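Nickel-dependent hydrogenase large subunit (PDB 3MYR) catalyses the reversible oxidation of molecular hydrogen as the catalytic subunit of a heterodimeric nickel-iron hydrogenase, passing the electrons to an acceptor. Local coordinates at residues Q89-L94 against V222-D227; Y177-E182 against G266-W271. One frame throughout, in Å; residues are numbered along the deposited sequence.

Contact 1 (89-94 with 222-227) and contact 2 (177-182 with 266-271) lie on opposite sides of the chain's centre. Their centres are 43 Å apart and their nearest atoms about 30 Å apart, so they do not touch. Along the chain their segments alternate. Helix 236-265 links them: the loop of contact 1 leads into it, and the loop of contact 2 leaves it. Neither contact reaches the nickel-iron centre or the magnesium site. Contact 1 is buried and almost wholly apolar across its two segments, and it borders the small subunit. Contact 2 is partly buried, more polar, and touched by no other protein chain of the assembly.

Contact 1: Q89-L94 against V222-D227; sequences QLIRNL and VPSPID
I91 and V222 are the closest pair of the two backbones, with 7.6 Å from I91 CA to V222 CA, where a turn of helix faces an irregular loop. No hydrogen bond crosses between 89-94 and 222-227. The contact is made by side chains, and its buried area is a modest 207 Å². I91 and V222 supply most of it. Both point their CB toward the other segment, and the I91 side chain lies at a slant across the V222 methyls. The two branches of I91 meet the two methyls of V222 one to one. I91 CG2 lies 4.0 Å from V222 CG1, and I91 CD1 lies 4.0 Å from V222 CG2. I91 CG2 stands anti to the backbone N, while the other branch extends (chi2 163°) and carries CD1 further along the loop. There I91 CD1 comes within 4.4 Å of I226 CD1, a looser methyl-to-methyl touch. S224 OG is also 4.4 Å from I91 CD1. R92 adds its aliphatic part: R92 CG is 4.1 Å from V222 CG1, and the arginine chain runs past V222 the opposite way. The R92 chain is extended from CG to NE and carries its charge beyond the valine. Its NH2 forms a salt bridge with E77 of helix 67-80 and a hydrogen bond to G221 O. R92 thus ties helix 86-112 to helix 67-80 and to G221, just before V222. The segment 89-94 belongs to helix 86-112, and the loop runs on toward helix 236-265. Helix 426-456 closes the apolar patch, with L451 against I91 and V455 against I226. P223 packs on H245 and P225 on F203, both of the small subunit, so the loop lies between the helices of the large subunit and its partner chain.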
ATOM      1  N   GLN B  89      -8.316  -8.528 -19.559  1.00 22.48           N
ATOM      2  CA  GLN B  89      -8.348  -9.387 -18.407  1.00 22.52           C
ATOM      3  C   GLN B  89      -6.957  -9.960 -18.113  1.00 21.64           C
ATOM      4  O   GLN B  89      -6.525  -9.983 -16.962  1.00 21.17           O
ATOM      5  CB  GLN B  89      -9.394 -10.520 -18.580  1.00 22.32           C
ATOM      6  CG  GLN B  89      -9.654 -11.242 -17.231  1.00 20.55           C
ATOM      7  CD  GLN B  89     -10.591 -10.442 -16.280  1.00 29.88           C
ATOM      8  OE1 GLN B  89     -11.803 -10.683 -16.231  1.00 28.40           O
ATOM      9  NE2 GLN B  89     -10.022  -9.560 -15.491  1.00 22.69           N
ATOM     10  N   LEU B  90      -6.220 -10.344 -19.155  1.00 22.10           N
ATOM     11  CA  LEU B  90      -4.838 -10.830 -19.010  1.00 21.95           C
ATOM     12  C   LEU B  90      -3.921  -9.752 -18.493  1.00 21.62           C
ATOM     13  O   LEU B  90      -3.032  -9.997 -17.648  1.00 21.03           O
ATOM     14  CB  LEU B  90      -4.278 -11.294 -20.341  1.00 21.37           C
ATOM     15  CG  LEU B  90      -4.555 -12.761 -20.751  1.00 28.73           C
ATOM     16  CD1 LEU B  90      -5.014 -13.783 -19.757  1.00 29.33           C
ATOM     17  CD2 LEU B  90      -4.967 -12.979 -22.107  1.00 25.15           C
ATOM     18  N   ILE B  91      -4.070  -8.558 -19.051  1.00 20.09           N
ATOM     19  CA  ILE B  91      -3.273  -7.447 -18.547  1.00 20.00           C
ATOM     20  C   ILE B  91      -3.572  -7.147 -17.056  1.00 21.17           C
ATOM     21  O   ILE B  91      -2.639  -6.970 -16.287  1.00 20.32           O
ATOM     22  CB  ILE B  91      -3.371  -6.204 -19.439  1.00 17.86           C
ATOM     23  CG1 ILE B  91      -2.629  -6.514 -20.762  1.00 18.44           C
ATOM     24  CG2 ILE B  91      -2.747  -4.907 -18.653  1.00 15.20           C
ATOM     25  CD1 ILE B  91      -3.000  -5.495 -21.980  1.00 16.49           C
ATOM     26  N   ARG B  92      -4.857  -7.194 -16.655  1.00 18.62           N
ATOM     27  CA  ARG B  92      -5.156  -6.974 -15.282  1.00 19.97           C
ATOM     28  C   ARG B  92      -4.532  -8.067 -14.396  1.00 18.95           C
ATOM     29  O   ARG B  92      -3.987  -7.745 -13.370  1.00 19.40           O
ATOM     30  CB  ARG B  92      -6.652  -6.857 -14.994  1.00 17.67           C
ATOM     31  CG  ARG B  92      -7.249  -5.464 -15.362  1.00 19.71           C
ATOM     32  CD  ARG B  92      -8.833  -5.497 -15.172  1.00 18.43           C
ATOM     33  NE  ARG B  92      -9.481  -4.252 -15.581  1.00 19.43           N
ATOM     34  CZ  ARG B  92     -10.791  -4.039 -15.490  1.00 20.31           C
ATOM     35  NH1 ARG B  92     -11.581  -4.960 -14.874  1.00 17.18           N
ATOM     36  NH2 ARG B  92     -11.289  -2.893 -15.936  1.00 19.00           N
ATOM     37  N   ASN B  93      -4.615  -9.335 -14.803  1.00 18.74           N
ATOM     38  CA  ASN B  93      -4.001 -10.403 -14.036  1.00 19.67           C
ATOM     39  C   ASN B  93      -2.506 -10.165 -13.876  1.00 19.73           C
ATOM     40  O   ASN B  93      -1.955 -10.360 -12.786  1.00 20.20           O
ATOM     41  CB  ASN B  93      -4.165 -11.795 -14.704  1.00 17.64           C
ATOM     42  CG  ASN B  93      -5.565 -12.370 -14.570  1.00 23.87           C
ATOM     43  OD1 ASN B  93      -5.870 -13.431 -15.185  1.00 26.23           O
ATOM     44  ND2 ASN B  93      -6.428 -11.710 -13.821  1.00 17.50           N
ATOM     45  N   LEU B  94      -1.825  -9.862 -14.986  1.00 19.06           N
ATOM     46  CA  LEU B  94      -0.396  -9.588 -14.936  1.00 17.33           C
ATOM     47  C   LEU B  94      -0.037  -8.444 -13.965  1.00 18.42           C
ATOM     48  O   LEU B  94       0.916  -8.543 -13.157  1.00 18.99           O
ATOM     49  CB  LEU B  94       0.096  -9.243 -16.349  1.00 19.11           C
ATOM     50  CG  LEU B  94       0.247 -10.453 -17.296  1.00 21.65           C
ATOM     51  CD1 LEU B  94       0.327  -9.987 -18.779  1.00 16.84           C
ATOM     52  CD2 LEU B  94       1.524 -11.272 -16.920  1.00 19.81           C
ATOM     53  N   VAL B 222      -8.594  -1.900 -20.257  1.00 18.97           N
ATOM     54  CA  VAL B 222      -7.375  -1.220 -19.807  1.00 19.16           C
ATOM     55  C   VAL B 222      -7.138  -0.046 -20.734  1.00 20.76           C
ATOM     56  O   VAL B 222      -7.605  -0.059 -21.893  1.00 18.44           O
ATOM     57  CB  VAL B 222      -6.149  -2.169 -19.764  1.00 19.16           C
ATOM     58  CG1 VAL B 222      -6.408  -3.308 -18.725  1.00 17.43           C
ATOM     59  CG2 VAL B 222      -5.869  -2.798 -21.235  1.00 21.32           C
ATOM     60  N   PRO B 223      -6.511   1.034 -20.205  1.00 18.52           N
ATOM     61  CA  PRO B 223      -6.366   2.217 -21.082  1.00 18.92           C
ATOM     62  C   PRO B 223      -5.257   2.005 -22.121  1.00 20.30           C
ATOM     63  O   PRO B 223      -5.223   2.713 -23.110  1.00 25.04           O
ATOM     64  CB  PRO B 223      -5.975   3.375 -20.105  1.00 16.56           C
ATOM     65  CG  PRO B 223      -5.718   2.754 -18.776  1.00 18.50           C
ATOM     66  CD  PRO B 223      -6.050   1.267 -18.813  1.00 18.08           C
ATOM     67  N   SER B 224      -4.337   1.073 -21.903  1.00 19.17           N
ATOM     68  CA  SER B 224      -3.183   0.921 -22.818  1.00 19.45           C
ATOM     69  C   SER B 224      -3.546   0.106 -24.071  1.00 20.93           C
ATOM     70  O   SER B 224      -3.760  -1.081 -23.975  1.00 19.20           O
ATOM     71  CB  SER B 224      -2.143   0.109 -22.076  1.00 19.89           C
ATOM     72  OG  SER B 224      -2.710  -1.117 -21.605  1.00 21.03           O
ATOM     73  N   PRO B 225      -3.566   0.726 -25.253  1.00 20.87           N
ATOM     74  CA  PRO B 225      -3.959  -0.081 -26.416  1.00 20.13           C
ATOM     75  C   PRO B 225      -2.780  -0.883 -26.955  1.00 20.69           C
ATOM     76  O   PRO B 225      -1.616  -0.660 -26.545  1.00 19.13           O
ATOM     77  CB  PRO B 225      -4.417   0.990 -27.460  1.00 21.46           C
ATOM     78  CG  PRO B 225      -3.659   2.253 -27.033  1.00 20.99           C
ATOM     79  CD  PRO B 225      -3.340   2.145 -25.567  1.00 19.74           C
ATOM     80  N   ILE B 226      -3.088  -1.837 -27.837  1.00 21.14           N
ATOM     81  CA  ILE B 226      -2.079  -2.718 -28.428  1.00 20.20           C
ATOM     82  C   ILE B 226      -2.101  -2.423 -29.918  1.00 21.61           C
ATOM     83  O   ILE B 226      -3.186  -2.418 -30.561  1.00 23.55           O
ATOM     84  CB  ILE B 226      -2.458  -4.207 -28.196  1.00 20.55           C
ATOM     85  CG1 ILE B 226      -2.409  -4.563 -26.676  1.00 21.29           C
ATOM     86  CG2 ILE B 226      -1.545  -5.078 -29.006  1.00 19.86           C
ATOM     87  CD1 ILE B 226      -3.141  -5.898 -26.323  1.00 17.88           C
ATOM     88  N   ASP B 227      -0.957  -2.056 -30.465  1.00 20.47           N
ATOM     89  CA  ASP B 227      -0.861  -1.923 -31.938  1.00 21.79           C
ATOM     90  C   ASP B 227       0.604  -2.138 -32.258  1.00 21.65           C
ATOM     91  O   ASP B 227       1.477  -1.297 -31.968  1.00 21.37           O
ATOM     92  CB  ASP B 227      -1.267  -0.508 -32.379  1.00 21.13           C
ATOM     93  CG  ASP B 227      -1.281  -0.349 -33.958  1.00 27.27           C
ATOM     94  OD1 ASP B 227      -0.534  -1.042 -34.690  1.00 28.38           O
ATOM     95  OD2 ASP B 227      -1.967   0.549 -34.457  1.00 32.44           O
TER

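Contact 2: Y177-E182 against G266-W271; sequences YRLPPE and GFYKDW
R178 reaches Y268 and D270 by a bent chain: CG lies beside its backbone N (chi1 -51°), and the turn at chi3 (-141°) swings the guanidinium over to the far loop. D270 meets it tip to tip. R178 NH1 forms a salt bridge with D270 OD1 at 2.8 Å and a hydrogen bond to D270 OD2 at 3.0 Å, so one nitrogen holds both carboxylate oxygens. OD1 is shared with R274, a second positive charge, which would probably stabilise the carboxylate. R178 NE makes a weak bond to F267 O, which lies at the guanidinium edge. The R178 chain runs alongside the Y268 ring, the guanidinium and ring planes 30° apart, with R178 CG 3.7 Å from Y268 CE2. The Y268 hydroxyl oxygen accepts the N-H of R178 in a nearly straight bond, with R178 N 3.0 Å from Y268 OH. The hydroxyl also hydrogen-bonds to W116 O. These contacts join the loop that follows helix 236-265 and enters a short 3-10 turn to the loop that leads into helix 181-201, where P180 takes the N-cap position. An alanine in place of Y268 would probably leave R178 N and W116 O without their shared hydroxyl and open a gap beside the arginine chain. L179 CD2 touches both rings, 3.7 Å from F267 CD1 and 4.0 Å from Y268 CE1. P180 CD sits over one face of the F267 ring in a CH-pi contact, 4.2 Å from the ring centroid. The two side chains cross at about a right angle, with CD offset toward the rim near F267 CE2 and CZ.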
ATOM      1  N   TYR B 177      15.836 -12.243  19.670  1.00 24.34           N
ATOM      2  CA  TYR B 177      16.660 -12.399  18.425  1.00 24.35           C
ATOM      3  C   TYR B 177      17.544 -13.633  18.507  1.00 23.83           C
ATOM      4  O   TYR B 177      18.288 -13.776  19.464  1.00 26.34           O
ATOM      5  CB  TYR B 177      17.532 -11.163  18.166  1.00 22.16           C
ATOM      6  CG  TYR B 177      16.793  -9.931  17.692  1.00 22.07           C
ATOM      7  CD1 TYR B 177      16.810  -8.764  18.455  1.00 23.13           C
ATOM      8  CD2 TYR B 177      16.185  -9.900  16.406  1.00 24.72           C
ATOM      9  CE1 TYR B 177      16.198  -7.582  17.982  1.00 20.39           C
ATOM     10  CE2 TYR B 177      15.602  -8.752  15.897  1.00 21.89           C
ATOM     11  CZ  TYR B 177      15.614  -7.582  16.699  1.00 22.03           C
ATOM     12  OH  TYR B 177      14.976  -6.471  16.212  1.00 23.11           O
ATOM     13  N   ARG B 178      17.430 -14.547  17.547  1.00 23.21           N
ATOM     14  CA  ARG B 178      18.097 -15.833  17.709  1.00 24.29           C
ATOM     15  C   ARG B 178      19.085 -16.185  16.580  1.00 23.48           C
ATOM     16  O   ARG B 178      19.852 -17.146  16.721  1.00 23.96           O
ATOM     17  CB  ARG B 178      17.062 -16.968  17.868  1.00 25.59           C
ATOM     18  CG  ARG B 178      15.917 -16.792  18.965  1.00 26.48           C
ATOM     19  CD  ARG B 178      15.187 -18.135  18.933  1.00 33.45           C
ATOM     20  NE  ARG B 178      13.722 -18.309  19.059  1.00 37.43           N
ATOM     21  CZ  ARG B 178      13.077 -17.911  20.100  1.00 36.72           C
ATOM     22  NH1 ARG B 178      11.778 -18.116  20.235  1.00 27.38           N
ATOM     23  NH2 ARG B 178      13.764 -17.177  20.976  1.00 54.20           N
ATOM     24  N   LEU B 179      19.010 -15.492  15.436  1.00 21.08           N
ATOM     25  CA  LEU B 179      19.920 -15.788  14.295  1.00 23.35           C
ATOM     26  C   LEU B 179      21.396 -15.595  14.639  1.00 22.45           C
ATOM     27  O   LEU B 179      21.763 -14.625  15.299  1.00 23.84           O
ATOM     28  CB  LEU B 179      19.569 -14.939  13.038  1.00 20.56           C
ATOM     29  CG  LEU B 179      18.142 -14.976  12.517  1.00 21.74           C
ATOM     30  CD1 LEU B 179      18.019 -14.011  11.248  1.00 20.67           C
ATOM     31  CD2 LEU B 179      17.729 -16.404  12.168  1.00 23.78           C
ATOM     32  N   PRO B 180      22.256 -16.436  14.093  1.00 23.69           N
ATOM     33  CA  PRO B 180      23.709 -16.179  14.185  1.00 24.62           C
ATOM     34  C   PRO B 180      24.094 -14.902  13.378  1.00 25.99           C
ATOM     35  O   PRO B 180      23.374 -14.499  12.457  1.00 23.42           O
ATOM     36  CB  PRO B 180      24.349 -17.431  13.517  1.00 24.39           C
ATOM     37  CG  PRO B 180      23.292 -17.871  12.491  1.00 23.68           C
ATOM     38  CD  PRO B 180      21.920 -17.535  13.164  1.00 23.73           C
ATOM     39  N   PRO B 181      25.204 -14.236  13.767  1.00 26.20           N
ATOM     40  CA  PRO B 181      25.708 -13.038  13.027  1.00 23.73           C
ATOM     41  C   PRO B 181      25.666 -13.195  11.496  1.00 24.16           C
ATOM     42  O   PRO B 181      25.181 -12.282  10.812  1.00 22.72           O
ATOM     43  CB  PRO B 181      27.152 -12.934  13.483  1.00 24.88           C
ATOM     44  CG  PRO B 181      27.099 -13.419  15.013  1.00 26.68           C
ATOM     45  CD  PRO B 181      26.068 -14.629  14.908  1.00 26.27           C
ATOM     46  N   GLU B 182      26.125 -14.352  10.980  1.00 23.22           N
ATOM     47  CA  GLU B 182      26.110 -14.661   9.530  1.00 23.76           C
ATOM     48  C   GLU B 182      24.721 -14.551   8.899  1.00 23.51           C
ATOM     49  O   GLU B 182      24.578 -14.014   7.797  1.00 24.66           O
ATOM     50  CB  GLU B 182      26.674 -16.088   9.278  1.00 23.75           C
ATOM     51  CG  GLU B 182      28.182 -16.168   9.510  1.00 31.60           C
ATOM     52  CD  GLU B 182      28.590 -15.955  11.019  1.00 40.20           C
ATOM     53  OE1 GLU B 182      29.746 -15.382  11.245  1.00 33.42           O
ATOM     54  OE2 GLU B 182      27.720 -16.317  11.939  1.00 29.40           O
ATOM     55  N   GLY B 266      13.504 -21.626  10.495  1.00 21.51           N
ATOM     56  CA  GLY B 266      14.081 -22.748  11.213  1.00 21.43           C
ATOM     57  C   GLY B 266      14.502 -22.346  12.632  1.00 23.81           C
ATOM     58  O   GLY B 266      14.585 -23.210  13.517  1.00 25.68           O
ATOM     59  N   PHE B 267      14.783 -21.052  12.870  1.00 22.77           N
ATOM     60  CA  PHE B 267      15.205 -20.573  14.207  1.00 23.30           C
ATOM     61  C   PHE B 267      14.020 -20.075  15.056  1.00 24.35           C
ATOM     62  O   PHE B 267      14.202 -19.691  16.192  1.00 24.54           O
ATOM     63  CB  PHE B 267      16.263 -19.446  14.065  1.00 23.80           C
ATOM     64  CG  PHE B 267      17.642 -19.959  13.594  1.00 26.16           C
ATOM     65  CD1 PHE B 267      17.919 -20.107  12.244  1.00 26.57           C
ATOM     66  CD2 PHE B 267      18.640 -20.298  14.527  1.00 25.04           C
ATOM     67  CE1 PHE B 267      19.183 -20.578  11.816  1.00 26.62           C
ATOM     68  CE2 PHE B 267      19.912 -20.796  14.096  1.00 23.87           C
ATOM     69  CZ  PHE B 267      20.152 -20.932  12.758  1.00 25.72           C
ATOM     70  N   TYR B 268      12.814 -20.093  14.502  1.00 23.76           N
ATOM     71  CA  TYR B 268      11.658 -19.485  15.165  1.00 24.26           C
ATOM     72  C   TYR B 268      10.387 -20.387  15.129  1.00 25.27           C
ATOM     73  O   TYR B 268       9.261 -19.903  15.022  1.00 25.26           O
ATOM     74  CB  TYR B 268      11.359 -18.144  14.468  1.00 22.43           C
ATOM     75  CG  TYR B 268      12.423 -17.085  14.761  1.00 22.03           C
ATOM     76  CD1 TYR B 268      13.287 -16.664  13.763  1.00 20.54           C
ATOM     77  CD2 TYR B 268      12.586 -16.557  16.060  1.00 25.10           C
ATOM     78  CE1 TYR B 268      14.251 -15.708  14.027  1.00 23.05           C
ATOM     79  CE2 TYR B 268      13.560 -15.609  16.340  1.00 24.70           C
ATOM     80  CZ  TYR B 268      14.370 -15.166  15.314  1.00 22.81           C
ATOM     81  OH  TYR B 268      15.310 -14.155  15.512  1.00 21.97           O
ATOM     82  N   LYS B 269      10.598 -21.686  15.259  1.00 25.36           N
ATOM     83  CA  LYS B 269       9.604 -22.689  14.996  1.00 25.40           C
ATOM     84  C   LYS B 269       8.547 -22.582  16.072  1.00 26.60           C
ATOM     85  O   LYS B 269       7.385 -22.870  15.788  1.00 25.45           O
ATOM     86  CB  LYS B 269      10.228 -24.094  15.048  1.00 25.23           C
ATOM     87  CG  LYS B 269      11.003 -24.485  13.743  1.00 26.37           C
ATOM     88  CD  LYS B 269      11.773 -25.821  14.035  1.00 30.96           C
ATOM     89  CE  LYS B 269      12.648 -26.215  12.877  1.00 29.25           C
ATOM     90  NZ  LYS B 269      13.069 -27.659  12.949  1.00 30.26           N
ATOM     91  N   ASP B 270       8.919 -22.132  17.273  1.00 25.43           N
ATOM     92  CA  ASP B 270       7.915 -21.900  18.336  1.00 27.07           C
ATOM     93  C   ASP B 270       6.910 -20.756  17.954  1.00 25.39           C
ATOM     94  O   ASP B 270       5.794 -20.689  18.499  1.00 25.96           O
ATOM     95  CB  ASP B 270       8.575 -21.578  19.691  1.00 25.27           C
ATOM     96  CG  ASP B 270       9.464 -20.338  19.616  1.00 31.69           C
ATOM     97  OD1 ASP B 270       9.254 -19.368  20.386  1.00 30.23           O
ATOM     98  OD2 ASP B 270      10.347 -20.292  18.722  1.00 35.48           O
ATOM     99  N   TRP B 271       7.248 -19.934  16.961  1.00 24.71           N
ATOM    100  CA  TRP B 271       6.304 -18.896  16.475  1.00 23.65           C
ATOM    101  C   TRP B 271       5.272 -19.567  15.584  1.00 24.18           C
ATOM    102  O   TRP B 271       4.378 -18.910  15.033  1.00 23.18           O
ATOM    103  CB  TRP B 271       7.058 -17.726  15.761  1.00 23.00           C
ATOM    104  CG  TRP B 271       7.639 -16.837  16.844  1.00 23.69           C
ATOM    105  CD1 TRP B 271       8.776 -17.070  17.568  1.00 26.25           C
ATOM    106  CD2 TRP B 271       7.001 -15.701  17.446  1.00 23.96           C
ATOM    107  NE1 TRP B 271       8.917 -16.112  18.555  1.00 24.73           N
ATOM    108  CE2 TRP B 271       7.853 -15.258  18.509  1.00 26.22           C
ATOM    109  CE3 TRP B 271       5.798 -14.995  17.178  1.00 19.76           C
ATOM    110  CZ2 TRP B 271       7.523 -14.169  19.347  1.00 24.85           C
ATOM    111  CZ3 TRP B 271       5.512 -13.875  17.927  1.00 22.68           C
ATOM    112  CH2 TRP B 271       6.359 -13.482  19.042  1.00 24.30           C
TER